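Local coordinates for N-acetylglucosamine-6-phosphate deacetylase (Thermotoga maritima, PDB 1O12), which probably removes the acetyl group from N-acetylglucosamine-6-phosphate, as a divalent-metal-dependent amidohydrolase of the NagA family, at residues R107-Y112 and T119-V124; P60-V65 and E80-Q85. All blocks are in the same frame, centred on the assembly; numbering follows the deposited sequence.

Contact 1: R107-Y112 and T119-V124; sequences RKARDY and TSLLGV
Tyr112 and Leu121 meet because both swing CG anti to the backbone N (chi1 -178° and 173°), Tyr112 reaching from the helix and Leu121 from the strand toward each other's segment. Leu121 suits its place because one branch reaches the ring: CD2 lies 3.6 Å from Tyr112 CD2, approaching obliquely. The next carbon, Tyr112 CE2, has Thr119 OG1 3.5 Å away at the ring edge, near its plane. The polar partner of this hydroxyl in the turn is Leu121 N, which donates to Thr119 OG1 at 2.9 Å, nearly straight (172°), an ST turn that leads the chain into strand 121-127. Threonine fits here because its hydroxyl serves both the turn and Glu79 of helix 75-83, which is hydrogen-bonded to Tyr112 OH as well. With an alanine in place of Thr119, Leu121 N would probably lose its side-chain acceptor and Glu79 one of its two hydroxyl partners, leaving the turn less firmly fixed. Farther along, Ala109 CB rests 3.8 Å from Val124 CG2; its single methyl suits a place where the axes of the short segments 107-112 and 121-124 come within 8.5 Å. The two run nearly antiparallel, as expected when a TIM-barrel helix returns to the next strand in a beta-alpha-beta crossover. No hydrogen bond joins the segments directly, so apolar packing holds helix to strand, while a carboxylate from a third element gathers the polar groups at the Tyr112 end.

Contact 2: P60-V65 and E80-Q85; sequences PHIHGV and EFLYSQ
The backbones of Val65 and Phe81 approach most closely, with 8.0 Å between Val65 CA and Phe81 CA, a gap that side chains alone must bridge. In this TIM-barrel amidohydrolase the chain turns a corner at Pro60, at the end of barrel strand 52-59, and enters the extended segment 61-65, which pairs with strand 68-69 in an antiparallel hairpin. The facing segment, 80-85, carries the last part of helix 75-83 and the residues after it; here Gln85 N bonds to Leu82 O, three residues back, at 2.8 Å.

Ile62 sits between His61 and His63, which form the HxH motif familiar from this superfamily. His61 is hydrogen-bonded to Glu127, an iron ligand, and His63 to Asp267, the predicted proton donor/acceptor. Ile62 points instead toward the helix, so a branched apolar residue suits it. Its extended chain (chi1 170°, chi2 176°) carries CD1 out to meet Leu82 tip to tip, Ile62 CD1 lying 4.0 Å from Leu82 CD2. Leu82 does not aim its CB at segment 60-65, but the end of its side chain comes nearer, and a leucine is long enough to do so; it also packs on Val87 and Phe90 of strand 87-93.

Val65 extends the same apolar contact to Phe81, a compact beta-branched residue suiting the extended backbone and a broad ring reaching to it from the helix. Val65 CG1 approaches Phe81 CD2 at 3.9 Å and is also within 4.4 Å of Leu82 CD2. Val65 CG2 lies oblique to the ring, 3.6 Å from both Phe81 CD2 and Phe81 CE2.

From the N terminus, the chain leaves barrel strand 52-59 into segment 60-65, passes strand 68-69, and returns along helix 75-83, where contact 2 closes a loop of 14 residues. It then runs through strand 87-93 and helix 99-115, and contact 1 closes a loop of six residues between 107-112 and 119-124. The two loops are in series, neither nested nor crossed. Contact 2 ties the hairpin beside the active site to helix 75-83; contact 1 ties a barrel helix to its following strand. Their centres lie 13 Å apart, and Phe90 of strand 87-93 packs against both Leu82 and Leu121. A weak hydrogen bond between Ser120 OG and Tyr83 OH also joins them.

Contact 1: R107-Y112 and T119-V124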
ATOM      1  N   ARG A 107       7.533  38.974   3.368  1.00 35.66           N
ATOM      2  CA  ARG A 107       7.263  40.398   3.229  1.00 37.02           C
ATOM      3  C   ARG A 107       7.034  40.829   1.783  1.00 36.30           C
ATOM      4  O   ARG A 107       6.114  41.603   1.500  1.00 34.89           O
ATOM      5  CB  ARG A 107       8.415  41.198   3.851  1.00 40.15           C
ATOM      6  CG  ARG A 107       8.223  42.699   3.914  1.00 43.78           C
ATOM      7  CD  ARG A 107       9.371  43.349   4.705  1.00 47.23           C
ATOM      8  NE  ARG A 107      10.687  43.062   4.117  1.00 49.56           N
ATOM      9  CZ  ARG A 107      11.679  42.402   4.735  1.00 50.07           C
ATOM     10  NH1 ARG A 107      11.538  41.936   5.990  1.00 46.05           N
ATOM     11  NH2 ARG A 107      12.826  42.197   4.080  1.00 48.48           N
ATOM     12  N   LYS A 108       7.858  40.333   0.867  1.00 36.48           N
ATOM     13  CA  LYS A 108       7.702  40.689  -0.530  1.00 37.60           C
ATOM     14  C   LYS A 108       6.489  40.024  -1.185  1.00 38.66           C
ATOM     15  O   LYS A 108       5.881  40.575  -2.121  1.00 39.59           O
ATOM     16  CB  LYS A 108       8.957  40.336  -1.296  1.00 39.08           C
ATOM     17  CG  LYS A 108      10.163  41.204  -0.962  1.00 41.16           C
ATOM     18  CD  LYS A 108      11.288  40.866  -1.954  1.00 42.01           C
ATOM     19  CE  LYS A 108      12.578  41.616  -1.673  1.00 42.26           C
ATOM     20  NZ  LYS A 108      13.500  41.531  -2.853  1.00 44.63           N
ATOM     21  N   ALA A 109       6.127  38.840  -0.709  1.00 38.56           N
ATOM     22  CA  ALA A 109       4.967  38.166  -1.264  1.00 38.88           C
ATOM     23  C   ALA A 109       3.726  38.946  -0.792  1.00 38.55           C
ATOM     24  O   ALA A 109       2.775  39.157  -1.567  1.00 38.38           O
ATOM     25  CB  ALA A 109       4.919  36.700  -0.783  1.00 39.44           C
ATOM     26  N   ARG A 110       3.750  39.375   0.473  1.00 37.03           N
ATOM     27  CA  ARG A 110       2.660  40.155   1.056  1.00 36.77           C
ATOM     28  C   ARG A 110       2.468  41.453   0.257  1.00 36.69           C
ATOM     29  O   ARG A 110       1.338  41.839  -0.030  1.00 36.67           O
ATOM     30  CB  ARG A 110       2.966  40.508   2.522  1.00 37.58           C
ATOM     31  CG  ARG A 110       1.841  41.278   3.296  1.00 35.85           C
ATOM     32  CD  ARG A 110       2.448  42.132   4.454  1.00 36.36           C
ATOM     33  NE  ARG A 110       3.390  43.144   3.945  1.00 36.64           N
ATOM     34  CZ  ARG A 110       4.296  43.793   4.674  1.00 36.55           C
ATOM     35  NH1 ARG A 110       4.411  43.565   5.968  1.00 37.10           N
ATOM     36  NH2 ARG A 110       5.123  44.649   4.096  1.00 37.21           N
ATOM     37  N   ASP A 111       3.569  42.111  -0.104  1.00 35.15           N
ATOM     38  CA  ASP A 111       3.482  43.351  -0.863  1.00 35.68           C
ATOM     39  C   ASP A 111       3.031  43.051  -2.290  1.00 36.39           C
ATOM     40  O   ASP A 111       2.299  43.841  -2.920  1.00 37.15           O
ATOM     41  CB  ASP A 111       4.839  44.079  -0.926  1.00 36.11           C
ATOM     42  CG  ASP A 111       5.326  44.573   0.425  1.00 35.92           C
ATOM     43  OD1 ASP A 111       4.510  44.743   1.363  1.00 38.30           O
ATOM     44  OD2 ASP A 111       6.543  44.815   0.540  1.00 36.46           O
ATOM     45  N   TYR A 112       3.500  41.920  -2.811  1.00 35.33           N
ATOM     46  CA  TYR A 112       3.147  41.520  -4.151  1.00 33.57           C
ATOM     47  C   TYR A 112       1.653  41.211  -4.231  1.00 33.71           C
ATOM     48  O   TYR A 112       1.010  41.481  -5.239  1.00 33.02           O
ATOM     49  CB  TYR A 112       3.949  40.289  -4.562  1.00 33.13           C
ATOM     50  CG  TYR A 112       3.657  39.865  -5.980  1.00 31.48           C
ATOM     51  CD1 TYR A 112       4.313  40.469  -7.041  1.00 30.34           C
ATOM     52  CD2 TYR A 112       2.684  38.899  -6.262  1.00 30.71           C
ATOM     53  CE1 TYR A 112       4.024  40.136  -8.346  1.00 31.03           C
ATOM     54  CE2 TYR A 112       2.381  38.551  -7.568  1.00 30.11           C
ATOM     55  CZ  TYR A 112       3.057  39.172  -8.618  1.00 32.86           C
ATOM     56  OH  TYR A 112       2.811  38.832  -9.951  1.00 33.13           O
ATOM     57  N   THR A 119      -3.850  38.218  -8.559  1.00 32.97           N
ATOM     58  CA  THR A 119      -2.778  37.242  -8.804  1.00 31.72           C
ATOM     59  C   THR A 119      -3.092  35.763  -8.493  1.00 31.28           C
ATOM     60  O   THR A 119      -3.985  35.422  -7.701  1.00 29.97           O
ATOM     61  CB  THR A 119      -1.490  37.585  -7.981  1.00 31.99           C
ATOM     62  OG1 THR A 119      -0.489  36.613  -8.276  1.00 29.66           O
ATOM     63  CG2 THR A 119      -1.753  37.541  -6.471  1.00 27.54           C
ATOM     64  N   SER A 120      -2.313  34.886  -9.100  1.00 30.38           N
ATOM     65  CA  SER A 120      -2.481  33.465  -8.868  1.00 30.47           C
ATOM     66  C   SER A 120      -1.689  33.069  -7.613  1.00 30.67           C
ATOM     67  O   SER A 120      -1.806  31.959  -7.116  1.00 31.95           O
ATOM     68  CB  SER A 120      -2.039  32.662 -10.111  1.00 31.05           C
ATOM     69  OG  SER A 120      -0.750  33.056 -10.582  1.00 33.15           O
ATOM     70  N   LEU A 121      -0.907  33.995  -7.077  1.00 30.39           N
ATOM     71  CA  LEU A 121      -0.129  33.705  -5.879  1.00 30.00           C
ATOM     72  C   LEU A 121      -0.976  33.739  -4.600  1.00 29.97           C
ATOM     73  O   LEU A 121      -1.406  34.791  -4.144  1.00 31.17           O
ATOM     74  CB  LEU A 121       1.017  34.691  -5.766  1.00 28.63           C
ATOM     75  CG  LEU A 121       1.819  34.626  -4.470  1.00 31.92           C
ATOM     76  CD1 LEU A 121       2.758  33.423  -4.499  1.00 32.29           C
ATOM     77  CD2 LEU A 121       2.640  35.913  -4.314  1.00 32.78           C
ATOM     78  N   LEU A 122      -1.212  32.574  -4.023  1.00 30.09           N
ATOM     79  CA  LEU A 122      -2.003  32.474  -2.813  1.00 30.24           C
ATOM     80  C   LEU A 122      -1.133  32.826  -1.624  1.00 30.59           C
ATOM     81  O   LEU A 122      -1.598  33.354  -0.627  1.00 32.08           O
ATOM     82  CB  LEU A 122      -2.502  31.053  -2.635  1.00 31.14           C
ATOM     83  CG  LEU A 122      -3.819  30.752  -1.893  1.00 32.91           C
ATOM     84  CD1 LEU A 122      -3.583  29.646  -0.887  1.00 30.36           C
ATOM     85  CD2 LEU A 122      -4.396  31.976  -1.249  1.00 29.29           C
ATOM     86  N   GLY A 123       0.142  32.521  -1.728  1.00 31.48           N
ATOM     87  CA  GLY A 123       1.028  32.809  -0.626  1.00 31.72           C
ATOM     88  C   GLY A 123       2.336  32.054  -0.709  1.00 32.51           C
ATOM     89  O   GLY A 123       2.852  31.749  -1.802  1.00 31.37           O
ATOM     90  N   VAL A 124       2.847  31.708   0.465  1.00 30.79           N
ATOM     91  CA  VAL A 124       4.114  31.037   0.550  1.00 29.07           C
ATOM     92  C   VAL A 124       4.053  29.707   1.262  1.00 28.87           C
ATOM     93  O   VAL A 124       3.411  29.588   2.300  1.00 28.56           O
ATOM     94  CB  VAL A 124       5.132  31.954   1.255  1.00 28.77           C
ATOM     95  CG1 VAL A 124       6.416  31.179   1.608  1.00 24.51           C
ATOM     96  CG2 VAL A 124       5.438  33.131   0.338  1.00 25.11           C
TER

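Contact 2: P60-V65 and E80-Q85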
ATOM      1  N   PRO A  60       0.622  23.739  -5.165  1.00 31.68           N
ATOM      2  CA  PRO A  60       0.979  24.179  -3.817  1.00 29.17           C
ATOM      3  C   PRO A  60       2.429  23.955  -3.480  1.00 30.18           C
ATOM      4  O   PRO A  60       2.862  24.252  -2.365  1.00 29.54           O
ATOM      5  CB  PRO A  60       0.056  23.338  -2.947  1.00 28.71           C
ATOM      6  CG  PRO A  60       0.078  21.997  -3.676  1.00 28.35           C
ATOM      7  CD  PRO A  60      -0.029  22.405  -5.136  1.00 29.17           C
ATOM      8  N   HIS A  61       3.185  23.441  -4.445  1.00 31.29           N
ATOM      9  CA  HIS A  61       4.586  23.135  -4.198  1.00 31.94           C
ATOM     10  C   HIS A  61       5.462  23.342  -5.423  1.00 33.75           C
ATOM     11  O   HIS A  61       5.645  22.417  -6.211  1.00 35.43           O
ATOM     12  CB  HIS A  61       4.709  21.680  -3.725  1.00 30.58           C
ATOM     13  CG  HIS A  61       6.016  21.367  -3.078  1.00 31.87           C
ATOM     14  ND1 HIS A  61       6.220  20.232  -2.325  1.00 32.68           N
ATOM     15  CD2 HIS A  61       7.193  22.038  -3.068  1.00 32.67           C
ATOM     16  CE1 HIS A  61       7.463  20.215  -1.877  1.00 29.73           C
ATOM     17  NE2 HIS A  61       8.074  21.300  -2.312  1.00 32.07           N
ATOM     18  N   ILE A  62       5.992  24.554  -5.580  1.00 34.18           N
ATOM     19  CA  ILE A  62       6.888  24.890  -6.689  1.00 33.60           C
ATOM     20  C   ILE A  62       7.876  25.967  -6.209  1.00 34.70           C
ATOM     21  O   ILE A  62       7.459  27.008  -5.705  1.00 35.24           O
ATOM     22  CB  ILE A  62       6.101  25.407  -7.948  1.00 32.81           C
ATOM     23  CG1 ILE A  62       7.073  25.987  -8.985  1.00 31.49           C
ATOM     24  CG2 ILE A  62       5.072  26.435  -7.559  1.00 28.56           C
ATOM     25  CD1 ILE A  62       6.396  26.423 -10.288  1.00 28.33           C
ATOM     26  N   HIS A  63       9.171  25.714  -6.394  1.00 34.21           N
ATOM     27  CA  HIS A  63      10.238  26.630  -5.973  1.00 35.69           C
ATOM     28  C   HIS A  63      10.512  27.760  -6.967  1.00 36.39           C
ATOM     29  O   HIS A  63      10.673  28.914  -6.594  1.00 35.61           O
ATOM     30  CB  HIS A  63      11.534  25.824  -5.761  1.00 35.85           C
ATOM     31  CG  HIS A  63      11.369  24.672  -4.826  1.00 35.10           C
ATOM     32  ND1 HIS A  63      11.369  24.826  -3.459  1.00 35.86           N
ATOM     33  CD2 HIS A  63      11.075  23.368  -5.056  1.00 37.52           C
ATOM     34  CE1 HIS A  63      11.078  23.670  -2.886  1.00 37.11           C
ATOM     35  NE2 HIS A  63      10.892  22.770  -3.833  1.00 37.13           N
ATOM     36  N   GLY A  64      10.572  27.393  -8.244  1.00 37.43           N
ATOM     37  CA  GLY A  64      10.863  28.340  -9.291  1.00 37.48           C
ATOM     38  C   GLY A  64      10.637  27.622 -10.597  1.00 39.57           C
ATOM     39  O   GLY A  64      10.289  26.432 -10.598  1.00 39.50           O
ATOM     40  N   VAL A  65      10.810  28.339 -11.706  1.00 38.93           N
ATOM     41  CA  VAL A  65      10.611  27.765 -13.028  1.00 38.24           C
ATOM     42  C   VAL A  65      11.115  28.789 -14.060  1.00 39.23           C
ATOM     43  O   VAL A  65      11.006  29.990 -13.832  1.00 39.64           O
ATOM     44  CB  VAL A  65       9.088  27.421 -13.247  1.00 36.50           C
ATOM     45  CG1 VAL A  65       8.231  28.678 -13.124  1.00 35.96           C
ATOM     46  CG2 VAL A  65       8.879  26.784 -14.607  1.00 36.14           C
ATOM     47  N   GLU A  80       3.249  34.666 -14.429  1.00 39.18           N
ATOM     48  CA  GLU A  80       3.076  34.805 -15.844  1.00 38.99           C
ATOM     49  C   GLU A  80       3.351  33.470 -16.575  1.00 39.16           C
ATOM     50  O   GLU A  80       2.592  33.067 -17.461  1.00 38.95           O
ATOM     51  CB  GLU A  80       4.002  35.941 -16.316  1.00 42.18           C
ATOM     52  CG  GLU A  80       3.791  36.404 -17.740  1.00 46.65           C
ATOM     53  CD  GLU A  80       2.311  36.391 -18.160  1.00 50.12           C
ATOM     54  OE1 GLU A  80       1.445  36.916 -17.406  1.00 50.95           O
ATOM     55  OE2 GLU A  80       2.023  35.854 -19.261  1.00 50.40           O
ATOM     56  N   PHE A  81       4.411  32.762 -16.214  1.00 37.09           N
ATOM     57  CA  PHE A  81       4.663  31.503 -16.903  1.00 36.48           C
ATOM     58  C   PHE A  81       3.611  30.445 -16.579  1.00 36.16           C
ATOM     59  O   PHE A  81       3.100  29.766 -17.474  1.00 32.66           O
ATOM     60  CB  PHE A  81       6.032  30.940 -16.548  1.00 37.09           C
ATOM     61  CG  PHE A  81       6.328  29.654 -17.241  1.00 39.80           C
ATOM     62  CD1 PHE A  81       6.531  29.628 -18.622  1.00 40.95           C
ATOM     63  CD2 PHE A  81       6.314  28.449 -16.542  1.00 40.66           C
ATOM     64  CE1 PHE A  81       6.709  28.409 -19.313  1.00 42.00           C
ATOM     65  CE2 PHE A  81       6.487  27.226 -17.223  1.00 42.63           C
ATOM     66  CZ  PHE A  81       6.684  27.211 -18.613  1.00 42.02           C
ATOM     67  N   LEU A  82       3.304  30.310 -15.286  1.00 36.14           N
ATOM     68  CA  LEU A  82       2.335  29.326 -14.814  1.00 35.52           C
ATOM     69  C   LEU A  82       0.986  29.333 -15.530  1.00 35.22           C
ATOM     70  O   LEU A  82       0.332  28.281 -15.644  1.00 35.06           O
ATOM     71  CB  LEU A  82       2.144  29.474 -13.306  1.00 34.61           C
ATOM     72  CG  LEU A  82       3.423  29.067 -12.576  1.00 35.40           C
ATOM     73  CD1 LEU A  82       3.155  28.985 -11.101  1.00 35.60           C
ATOM     74  CD2 LEU A  82       3.923  27.726 -13.096  1.00 32.77           C
ATOM     75  N   TYR A  83       0.575  30.498 -16.021  1.00 34.05           N
ATOM     76  CA  TYR A  83      -0.685  30.596 -16.732  1.00 33.93           C
ATOM     77  C   TYR A  83      -0.618  29.734 -17.983  1.00 34.38           C
ATOM     78  O   TYR A  83      -1.625  29.171 -18.414  1.00 34.45           O
ATOM     79  CB  TYR A  83      -0.997  32.054 -17.086  1.00 34.78           C
ATOM     80  CG  TYR A  83      -1.480  32.860 -15.889  1.00 36.82           C
ATOM     81  CD1 TYR A  83      -2.444  32.338 -15.015  1.00 36.94           C
ATOM     82  CD2 TYR A  83      -0.981  34.148 -15.620  1.00 36.47           C
ATOM     83  CE1 TYR A  83      -2.888  33.067 -13.913  1.00 36.57           C
ATOM     84  CE2 TYR A  83      -1.428  34.886 -14.517  1.00 33.98           C
ATOM     85  CZ  TYR A  83      -2.370  34.335 -13.675  1.00 35.29           C
ATOM     86  OH  TYR A  83      -2.792  35.017 -12.580  1.00 35.55           O
ATOM     87  N   SER A  84       0.575  29.610 -18.558  1.00 34.77           N
ATOM     88  CA  SER A  84       0.765  28.786 -19.757  1.00 34.47           C
ATOM     89  C   SER A  84       0.724  27.303 -19.416  1.00 35.66           C
ATOM     90  O   SER A  84       0.848  26.467 -20.298  1.00 37.60           O
ATOM     91  CB  SER A  84       2.102  29.073 -20.416  1.00 32.86           C
ATOM     92  OG  SER A  84       3.166  28.591 -19.621  1.00 35.48           O
ATOM     93  N   GLN A  85       0.579  26.979 -18.137  1.00 34.90           N
ATOM     94  CA  GLN A  85       0.489  25.591 -17.718  1.00 34.18           C
ATOM     95  C   GLN A  85      -0.908  25.371 -17.153  1.00 32.84           C
ATOM     96  O   GLN A  85      -1.214  24.308 -16.608  1.00 30.93           O
ATOM     97  CB  GLN A  85       1.558  25.280 -16.665  1.00 35.06           C
ATOM     98  CG  GLN A  85       2.952  25.307 -17.212  1.00 34.19           C
ATOM     99  CD  GLN A  85       3.123  24.344 -18.362  1.00 36.28           C
ATOM    100  OE1 GLN A  85       2.812  23.178 -18.238  1.00 37.42           O
ATOM    101  NE2 GLN A  85       3.617  24.833 -19.493  1.00 37.39           N
TER